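Local coordinates for cell death abnormality protein 2 (Caenorhabditis elegans, PDB 3QWX) that acts as an SH2- and SH3-containing signalling adaptor of the CRK family, required for engulfment of cell corpses and for cell migration, at residues 22-27 / 37-42; 115-120 / 155-160. All coordinates share one frame; numbering follows the deposited sequence.

In the fold
Contact 1 (22-27 / 37-42) lies inside the SH2 domain and contact 2 (115-120 / 155-160) at the SH3 domain, so the two share no helix or strand. Their centres are about 18 Å apart and their nearest atoms about 5 Å, without touching. Contact 1 is a buried helix-on-strand contact without a hydrogen bond between its segments, made by an alanine methyl against a leucine and an arginine chain. Contact 2 is only partly buried and mainly polar: a salt bridge, an arginine-to-carbonyl hydrogen bond and two waters tie the loop before strand 119-123 to strand 153-157. Each uses a different arginine: Arg41 binds a sulfate ion, while Arg157 divides its guanidinium between a backbone carbonyl and the carboxylate of Glu144.

Contact 1: residues 22-27 / 37-42; sequences EEAHKL and TFLMRD. With SO4 (sulfate ion), chain B.
Helix 21-29 packs over strand 37-42, its neighbour in a beta-alpha-beta unit, with the CA atoms of Ala24 and Leu39 8.0 Å apart and no hydrogen bond between the two segments. Such close approach suits alanine, whose single methyl group points at the strand and meets two side chains. Ala24 CB lies 4.1 Å from Leu39 CD1, one branch of a leucine that also packs against Met19 and Leu28. The same methyl, Ala24 CB, stands 3.8 Å from Arg41 NE and equally near Arg41 CD, so it rests on the arginine where the aliphatic chain gives way to the guanidinium, approaching that group obliquely.

Arg41 CG sits between the backbone N and carbonyl carbon (chi1 59°), and from there the chain runs extended to NE past the helix. Its flat end meets the sulfate edge-on, with the sulfur in the guanidinium plane. Arg41 NH1 donates to sulfate O1 at 2.9 Å (174°) and Arg41 NH2 to sulfate O3 at 3.1 Å (177°), a nearly straight, two-pronged grip. NE is hydrogen-bonded to Thr52 OG1, which helps fix the rotation of the group, while Arg21, Ser43 and Ser44 also bind the ion. The sulfate, probably from the crystallisation liquor, lies where the geometry is consistent with the phosphotyrosine pocket of an SH2 domain, whose strand arginine grips two phosphate oxygens in this way.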
ATOM      1  N   GLU A  22      12.851   2.625  -5.499  1.00 29.80           N
ATOM      2  CA  GLU A  22      13.047   3.702  -6.460  1.00 27.02           C
ATOM      3  C   GLU A  22      11.727   4.245  -7.008  1.00 26.62           C
ATOM      4  O   GLU A  22      11.570   5.464  -7.190  1.00 24.30           O
ATOM      5  CB  GLU A  22      13.968   3.247  -7.597  1.00 29.46           C
ATOM      6  CG  GLU A  22      15.425   3.050  -7.168  1.00 41.00           C
ATOM      7  CD  GLU A  22      15.640   1.842  -6.247  1.00 37.42           C
ATOM      8  OE1 GLU A  22      15.000   0.784  -6.472  1.00 39.61           O
ATOM      9  OE2 GLU A  22      16.468   1.950  -5.310  1.00 35.66           O
ATOM     10  N   GLU A  23      10.781   3.352  -7.276  1.00 24.35           N
ATOM     11  CA  GLU A  23       9.490   3.812  -7.758  1.00 25.79           C
ATOM     12  C   GLU A  23       8.731   4.576  -6.677  1.00 23.18           C
ATOM     13  O   GLU A  23       8.170   5.642  -6.939  1.00 22.99           O
ATOM     14  CB  GLU A  23       8.629   2.679  -8.312  1.00 24.30           C
ATOM     15  CG  GLU A  23       7.405   3.244  -9.024  1.00 31.34           C
ATOM     16  CD  GLU A  23       6.463   2.202  -9.577  1.00 35.39           C
ATOM     17  OE1 GLU A  23       6.705   0.986  -9.381  1.00 41.78           O
ATOM     18  OE2 GLU A  23       5.465   2.617 -10.207  1.00 35.40           O
ATOM     19  N   ALA A  24       8.711   4.024  -5.467  1.00 25.87           N
ATOM     20  CA  ALA A  24       8.097   4.708  -4.319  1.00 23.61           C
ATOM     21  C   ALA A  24       8.658   6.108  -4.091  1.00 20.46           C
ATOM     22  O   ALA A  24       7.918   7.054  -3.819  1.00 20.39           O
ATOM     23  CB  ALA A  24       8.251   3.865  -3.049  1.00 17.60           C
ATOM     24  N   HIS A  25       9.976   6.232  -4.171  1.00 18.96           N
ATOM     25  CA  HIS A  25      10.641   7.508  -3.930  1.00 21.57           C
ATOM     26  C   HIS A  25      10.200   8.530  -4.977  1.00 20.78           C
ATOM     27  O   HIS A  25       9.905   9.690  -4.669  1.00 20.39           O
ATOM     28  CB  HIS A  25      12.161   7.321  -3.995  1.00 23.90           C
ATOM     29  CG  HIS A  25      12.930   8.327  -3.199  1.00 25.51           C
ATOM     30  ND1 HIS A  25      12.945   9.671  -3.504  1.00 23.91           N
ATOM     31  CD2 HIS A  25      13.718   8.182  -2.109  1.00 23.39           C
ATOM     32  CE1 HIS A  25      13.705  10.309  -2.638  1.00 24.95           C
ATOM     33  NE2 HIS A  25      14.180   9.427  -1.774  1.00 27.71           N
ATOM     34  N   LYS A  26      10.185   8.094  -6.228  1.00 22.99           N
ATOM     35  CA  LYS A  26       9.721   8.934  -7.319  1.00 24.35           C
ATOM     36  C   LYS A  26       8.262   9.351  -7.120  1.00 20.47           C
ATOM     37  O   LYS A  26       7.944  10.530  -7.191  1.00 21.98           O
ATOM     38  CB  LYS A  26       9.882   8.206  -8.656  1.00 23.78           C
ATOM     39  CG  LYS A  26       9.450   9.026  -9.865  1.00 28.31           C
ATOM     40  CD  LYS A  26       9.130   8.124 -11.056  1.00 35.60           C
ATOM     41  CE  LYS A  26       8.511   8.910 -12.206  1.00 42.22           C
ATOM     42  NZ  LYS A  26       8.454   8.113 -13.477  1.00 49.59           N
ATOM     43  N   LEU A  27       7.374   8.387  -6.876  1.00 19.12           N
ATOM     44  CA  LEU A  27       5.952   8.700  -6.717  1.00 19.41           C
ATOM     45  C   LEU A  27       5.697   9.656  -5.543  1.00 21.37           C
ATOM     46  O   LEU A  27       4.986  10.652  -5.684  1.00 22.02           O
ATOM     47  CB  LEU A  27       5.125   7.418  -6.559  1.00 21.27           C
ATOM     48  CG  LEU A  27       5.103   6.482  -7.771  1.00 21.61           C
ATOM     49  CD1 LEU A  27       4.230   5.253  -7.504  1.00 25.42           C
ATOM     50  CD2 LEU A  27       4.635   7.217  -9.031  1.00 24.01           C
ATOM     51  N   THR A  37       1.962  12.030   3.299  1.00 15.34           N
ATOM     52  CA  THR A  37       1.511  10.949   2.414  1.00 20.53           C
ATOM     53  C   THR A  37       2.502   9.787   2.511  1.00 16.25           C
ATOM     54  O   THR A  37       3.715   9.998   2.532  1.00 16.72           O
ATOM     55  CB  THR A  37       1.364  11.435   0.951  1.00 17.29           C
ATOM     56  OG1 THR A  37       0.622  12.654   0.934  1.00 18.48           O
ATOM     57  CG2 THR A  37       0.639  10.418   0.095  1.00 17.24           C
ATOM     58  N   PHE A  38       1.987   8.565   2.582  1.00 19.81           N
ATOM     59  CA  PHE A  38       2.841   7.399   2.794  1.00 18.29           C
ATOM     60  C   PHE A  38       2.305   6.149   2.097  1.00 19.36           C
ATOM     61  O   PHE A  38       1.128   6.074   1.719  1.00 16.72           O
ATOM     62  CB  PHE A  38       2.971   7.112   4.301  1.00 15.93           C
ATOM     63  CG  PHE A  38       1.706   6.597   4.919  1.00 14.48           C
ATOM     64  CD1 PHE A  38       0.709   7.470   5.326  1.00 17.57           C
ATOM     65  CD2 PHE A  38       1.496   5.239   5.057  1.00 19.37           C
ATOM     66  CE1 PHE A  38      -0.469   7.002   5.880  1.00 19.99           C
ATOM     67  CE2 PHE A  38       0.309   4.755   5.609  1.00 19.34           C
ATOM     68  CZ  PHE A  38      -0.674   5.644   6.015  1.00 18.55           C
ATOM     69  N   LEU A  39       3.175   5.163   1.934  1.00 13.95           N
ATOM     70  CA  LEU A  39       2.736   3.850   1.506  1.00 16.09           C
ATOM     71  C   LEU A  39       3.615   2.790   2.132  1.00 16.48           C
ATOM     72  O   LEU A  39       4.704   3.083   2.639  1.00 15.76           O
ATOM     73  CB  LEU A  39       2.752   3.735  -0.018  1.00 15.82           C
ATOM     74  CG  LEU A  39       4.062   4.012  -0.764  1.00 17.59           C
ATOM     75  CD1 LEU A  39       5.014   2.816  -0.700  1.00 16.99           C
ATOM     76  CD2 LEU A  39       3.734   4.348  -2.216  1.00 19.76           C
ATOM     77  N   MET A  40       3.135   1.555   2.092  1.00 17.40           N
ATOM     78  CA  MET A  40       3.950   0.419   2.468  1.00 19.48           C
ATOM     79  C   MET A  40       4.247  -0.427   1.243  1.00 18.76           C
ATOM     80  O   MET A  40       3.518  -0.387   0.260  1.00 20.20           O
ATOM     81  CB  MET A  40       3.263  -0.416   3.545  1.00 18.29           C
ATOM     82  CG  MET A  40       3.454   0.172   4.948  1.00 23.69           C
ATOM     83  SD  MET A  40       2.615  -0.849   6.146  1.00 27.21           S
ATOM     84  CE  MET A  40       3.586  -2.354   6.083  1.00 25.87           C
ATOM     85  N   ARG A  41       5.339  -1.171   1.316  1.00 17.60           N
ATOM     86  CA  ARG A  41       5.813  -1.975   0.197  1.00 24.78           C
ATOM     87  C   ARG A  41       6.765  -3.016   0.749  1.00 25.47           C
ATOM     88  O   ARG A  41       7.057  -3.023   1.946  1.00 21.48           O
ATOM     89  CB  ARG A  41       6.550  -1.105  -0.822  1.00 21.18           C
ATOM     90  CG  ARG A  41       7.748  -0.392  -0.241  1.00 21.54           C
ATOM     91  CD  ARG A  41       8.452   0.511  -1.240  1.00 18.58           C
ATOM     92  NE  ARG A  41       9.508   1.262  -0.558  1.00 21.25           N
ATOM     93  CZ  ARG A  41      10.699   0.757  -0.246  1.00 19.32           C
ATOM     94  NH1 ARG A  41      10.985  -0.491  -0.569  1.00 24.92           N
ATOM     95  NH2 ARG A  41      11.601   1.493   0.393  1.00 24.80           N
ATOM     96  N   ASP A  42       7.275  -3.879  -0.121  1.00 21.94           N
ATOM     97  CA  ASP A  42       8.298  -4.828   0.301  1.00 25.69           C
ATOM     98  C   ASP A  42       9.677  -4.183   0.436  1.00 29.87           C
ATOM     99  O   ASP A  42      10.063  -3.330  -0.363  1.00 29.18           O
ATOM    100  CB  ASP A  42       8.335  -6.022  -0.657  1.00 30.94           C
ATOM    101  CG  ASP A  42       7.023  -6.767  -0.675  1.00 29.15           C
ATOM    102  OD1 ASP A  42       6.527  -7.084   0.421  1.00 34.64           O
ATOM    103  OD2 ASP A  42       6.471  -7.007  -1.765  1.00 38.02           O
TER
HETATM  104  S   SO4 B 175      14.622  -1.112   0.794  1.00 33.79           S
HETATM  105  O1  SO4 B 175      13.602  -1.693  -0.076  1.00 27.44           O
HETATM  106  O2  SO4 B 175      15.898  -1.107   0.088  1.00 40.36           O
HETATM  107  O3  SO4 B 175      14.289   0.261   1.167  1.00 30.70           O
HETATM  108  O4  SO4 B 175      14.707  -1.906   2.012  1.00 37.13           O

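Contact 2: residues 115-120 / 155-160; sequences KPIIEV and EARNAL
Lys115 and Arg157 reach across to each other's segments beside strand 153-157 of the SH3 fold, a small antiparallel beta barrel, and Glu155 completes the contact. The loop leading to strand 119-123 passes beside this strand, and the CA atoms of Ile117 and Arg157 come no closer than 9.0 Å, so long side chains must span the gap. On the strand, Glu155 and Arg157 are two residues apart and both point toward the loop, as alternation along a beta strand requires.

The Lys115 chain is extended beyond CG and crosses that of Glu155 at about a right angle. Its ammonium group forms a forked salt bridge with the carboxylate: Lys115 NZ is 3.0 Å from Glu155 OE1 and 3.1 Å from Glu155 OE2, each oxygen using its syn lone pair. Lysine and glutamate suit this partly exposed place because their flexible chains bring opposite charges together over a distance.

Arg157 is more deeply buried. Its chain leaves the strand with CG anti to the backbone N (chi1 -175°) and bends at chi3 (60°), bringing the guanidinium edge to the loop backbone. Arg157 NH1 donates to Lys115 O at 3.1 Å, on a lone pair in the carbonyl plane. NH2 makes a salt bridge with Glu144 on the adjoining strand 142-147, which probably offsets the buried charge and helps fix the orientation of the group. Ile117 adds an aliphatic contact, its CG1 3.5 Å from Arg157 NH2 and oblique to the guanidinium plane.

Two waters complete the join. One accepts from both Lys115 N and Arg157 NH1; the other accepts from Arg157 NH2 at 2.7 Å and donates to Lys115 O, giving that carbonyl oxygen a second bond.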
ATOM      1  N   LYS A 115      -2.906   5.824  -6.182  1.00 22.83           N
ATOM      2  CA  LYS A 115      -2.699   6.077  -7.602  1.00 18.10           C
ATOM      3  C   LYS A 115      -3.948   6.691  -8.211  1.00 19.54           C
ATOM      4  O   LYS A 115      -5.059   6.366  -7.795  1.00 19.82           O
ATOM      5  CB  LYS A 115      -2.360   4.781  -8.330  1.00 20.25           C
ATOM      6  CG  LYS A 115      -1.119   4.073  -7.796  1.00 20.22           C
ATOM      7  CD  LYS A 115      -0.828   2.827  -8.604  1.00 23.10           C
ATOM      8  CE  LYS A 115       0.345   2.045  -8.024  1.00 29.72           C
ATOM      9  NZ  LYS A 115       0.772   0.925  -8.908  1.00 26.53           N
ATOM     10  N   PRO A 116      -3.767   7.586  -9.199  1.00 21.74           N
ATOM     11  CA  PRO A 116      -4.870   8.238  -9.920  1.00 23.96           C
ATOM     12  C   PRO A 116      -5.659   7.233 -10.766  1.00 19.94           C
ATOM     13  O   PRO A 116      -5.126   6.203 -11.177  1.00 22.59           O
ATOM     14  CB  PRO A 116      -4.155   9.232 -10.846  1.00 24.52           C
ATOM     15  CG  PRO A 116      -2.748   9.323 -10.336  1.00 28.45           C
ATOM     16  CD  PRO A 116      -2.445   8.039  -9.673  1.00 24.22           C
ATOM     17  N   ILE A 117      -6.919   7.553 -11.020  1.00 20.78           N
ATOM     18  CA  ILE A 117      -7.813   6.670 -11.762  1.00 23.24           C
ATOM     19  C   ILE A 117      -7.702   6.963 -13.254  1.00 24.00           C
ATOM     20  O   ILE A 117      -7.886   8.102 -13.684  1.00 21.58           O
ATOM     21  CB  ILE A 117      -9.270   6.868 -11.304  1.00 20.53           C
ATOM     22  CG1 ILE A 117      -9.384   6.633  -9.786  1.00 21.15           C
ATOM     23  CG2 ILE A 117     -10.219   5.982 -12.119  1.00 22.03           C
ATOM     24  CD1 ILE A 117     -10.624   7.259  -9.133  1.00 22.93           C
ATOM     25  N   ILE A 118      -7.385   5.934 -14.033  1.00 21.75           N
ATOM     26  CA  ILE A 118      -7.339   6.055 -15.485  1.00 23.60           C
ATOM     27  C   ILE A 118      -8.751   5.992 -16.060  1.00 27.40           C
ATOM     28  O   ILE A 118      -9.123   6.796 -16.905  1.00 26.41           O
ATOM     29  CB  ILE A 118      -6.464   4.947 -16.104  1.00 24.95           C
ATOM     30  CG1 ILE A 118      -4.997   5.201 -15.769  1.00 27.01           C
ATOM     31  CG2 ILE A 118      -6.651   4.895 -17.604  1.00 29.18           C
ATOM     32  CD1 ILE A 118      -4.104   4.016 -16.014  1.00 28.33           C
ATOM     33  N   GLU A 119      -9.540   5.026 -15.605  1.00 20.76           N
ATOM     34  CA  GLU A 119     -10.946   4.994 -15.986  1.00 24.13           C
ATOM     35  C   GLU A 119     -11.771   4.150 -15.022  1.00 23.46           C
ATOM     36  O   GLU A 119     -11.220   3.358 -14.252  1.00 20.88           O
ATOM     37  CB  GLU A 119     -11.114   4.497 -17.425  1.00 29.74           C
ATOM     38  CG  GLU A 119     -10.571   3.113 -17.681  1.00 25.63           C
ATOM     39  CD  GLU A 119     -10.748   2.690 -19.133  1.00 36.44           C
ATOM     40  OE1 GLU A 119     -10.795   3.582 -20.011  1.00 43.10           O
ATOM     41  OE2 GLU A 119     -10.847   1.469 -19.394  1.00 37.37           O
ATOM     42  N   VAL A 120     -13.086   4.340 -15.063  1.00 20.55           N
ATOM     43  CA  VAL A 120     -14.016   3.564 -14.257  1.00 24.25           C
ATOM     44  C   VAL A 120     -14.680   2.501 -15.127  1.00 25.62           C
ATOM     45  O   VAL A 120     -15.176   2.794 -16.217  1.00 26.99           O
ATOM     46  CB  VAL A 120     -15.103   4.462 -13.608  1.00 26.10           C
ATOM     47  CG1 VAL A 120     -16.038   3.635 -12.740  1.00 25.45           C
ATOM     48  CG2 VAL A 120     -14.458   5.569 -12.787  1.00 25.58           C
ATOM     49  N   GLU A 155      -4.207  -3.134 -13.878  1.00 18.76           N
ATOM     50  CA  GLU A 155      -4.269  -2.958 -12.431  1.00 16.16           C
ATOM     51  C   GLU A 155      -5.570  -2.231 -12.058  1.00 20.16           C
ATOM     52  O   GLU A 155      -5.854  -1.147 -12.577  1.00 16.87           O
ATOM     53  CB  GLU A 155      -3.057  -2.159 -11.930  1.00 19.73           C
ATOM     54  CG  GLU A 155      -3.001  -2.014 -10.400  1.00 19.87           C
ATOM     55  CD  GLU A 155      -1.875  -1.098  -9.914  1.00 26.42           C
ATOM     56  OE1 GLU A 155      -1.305  -0.345 -10.728  1.00 30.84           O
ATOM     57  OE2 GLU A 155      -1.572  -1.122  -8.706  1.00 38.69           O
ATOM     58  N   ALA A 156      -6.350  -2.845 -11.166  1.00 18.48           N
ATOM     59  CA  ALA A 156      -7.649  -2.315 -10.736  1.00 16.71           C
ATOM     60  C   ALA A 156      -7.716  -2.152  -9.207  1.00 19.74           C
ATOM     61  O   ALA A 156      -6.904  -2.725  -8.474  1.00 18.02           O
ATOM     62  CB  ALA A 156      -8.753  -3.218 -11.209  1.00 15.71           C
ATOM     63  N   ARG A 157      -8.683  -1.372  -8.738  1.00 16.73           N
ATOM     64  CA  ARG A 157      -8.879  -1.131  -7.318  1.00 18.99           C
ATOM     65  C   ARG A 157     -10.362  -1.253  -7.027  1.00 17.98           C
ATOM     66  O   ARG A 157     -11.185  -0.681  -7.736  1.00 18.50           O
ATOM     67  CB  ARG A 157      -8.392   0.273  -6.932  1.00 21.68           C
ATOM     68  CG  ARG A 157      -8.453   0.558  -5.441  1.00 19.83           C
ATOM     69  CD  ARG A 157      -7.718   1.854  -5.101  1.00 21.79           C
ATOM     70  NE  ARG A 157      -8.290   3.005  -5.778  1.00 21.83           N
ATOM     71  CZ  ARG A 157      -7.592   4.039  -6.238  1.00 22.73           C
ATOM     72  NH1 ARG A 157      -6.269   4.091  -6.105  1.00 21.63           N
ATOM     73  NH2 ARG A 157      -8.224   5.029  -6.840  1.00 18.40           N
ATOM     74  N   ASN A 158     -10.720  -1.999  -5.996  1.00 13.07           N
ATOM     75  CA  ASN A 158     -12.137  -2.112  -5.666  1.00 19.21           C
ATOM     76  C   ASN A 158     -12.589  -1.067  -4.632  1.00 18.90           C
ATOM     77  O   ASN A 158     -11.784  -0.245  -4.174  1.00 21.47           O
ATOM     78  CB  ASN A 158     -12.508  -3.546  -5.263  1.00 20.22           C
ATOM     79  CG  ASN A 158     -11.899  -3.971  -3.927  1.00 21.18           C
ATOM     80  OD1 ASN A 158     -11.462  -3.143  -3.129  1.00 24.12           O
ATOM     81  ND2 ASN A 158     -11.895  -5.265  -3.678  1.00 18.30           N
ATOM     82  N   ALA A 159     -13.872  -1.087  -4.285  1.00 25.52           N
ATOM     83  CA  ALA A 159     -14.442  -0.112  -3.349  1.00 23.15           C
ATOM     84  C   ALA A 159     -13.759  -0.152  -1.988  1.00 30.47           C
ATOM     85  O   ALA A 159     -13.708   0.856  -1.278  1.00 32.82           O
ATOM     86  CB  ALA A 159     -15.943  -0.341  -3.187  1.00 23.57           C
ATOM     87  N   LEU A 160     -13.251  -1.325  -1.623  1.00 26.33           N
ATOM     88  CA  LEU A 160     -12.591  -1.500  -0.339  1.00 28.18           C
ATOM     89  C   LEU A 160     -11.174  -0.913  -0.337  1.00 31.08           C
ATOM     90  O   LEU A 160     -10.604  -0.653   0.722  1.00 31.44           O
ATOM     91  CB  LEU A 160     -12.584  -2.984   0.056  1.00 32.25           C
ATOM     92  CG  LEU A 160     -13.827  -3.573   0.744  1.00 38.95           C
ATOM     93  CD1 LEU A 160     -15.133  -3.029   0.169  1.00 39.52           C
ATOM     94  CD2 LEU A 160     -13.812  -5.104   0.693  1.00 46.57           C
TER
HETATM   95  O   HOH W   1      -3.827   2.944  -5.219  1.00 12.66           O
HETATM   96  O   HOH W   2      -7.416   7.632  -6.686  1.00 20.72           O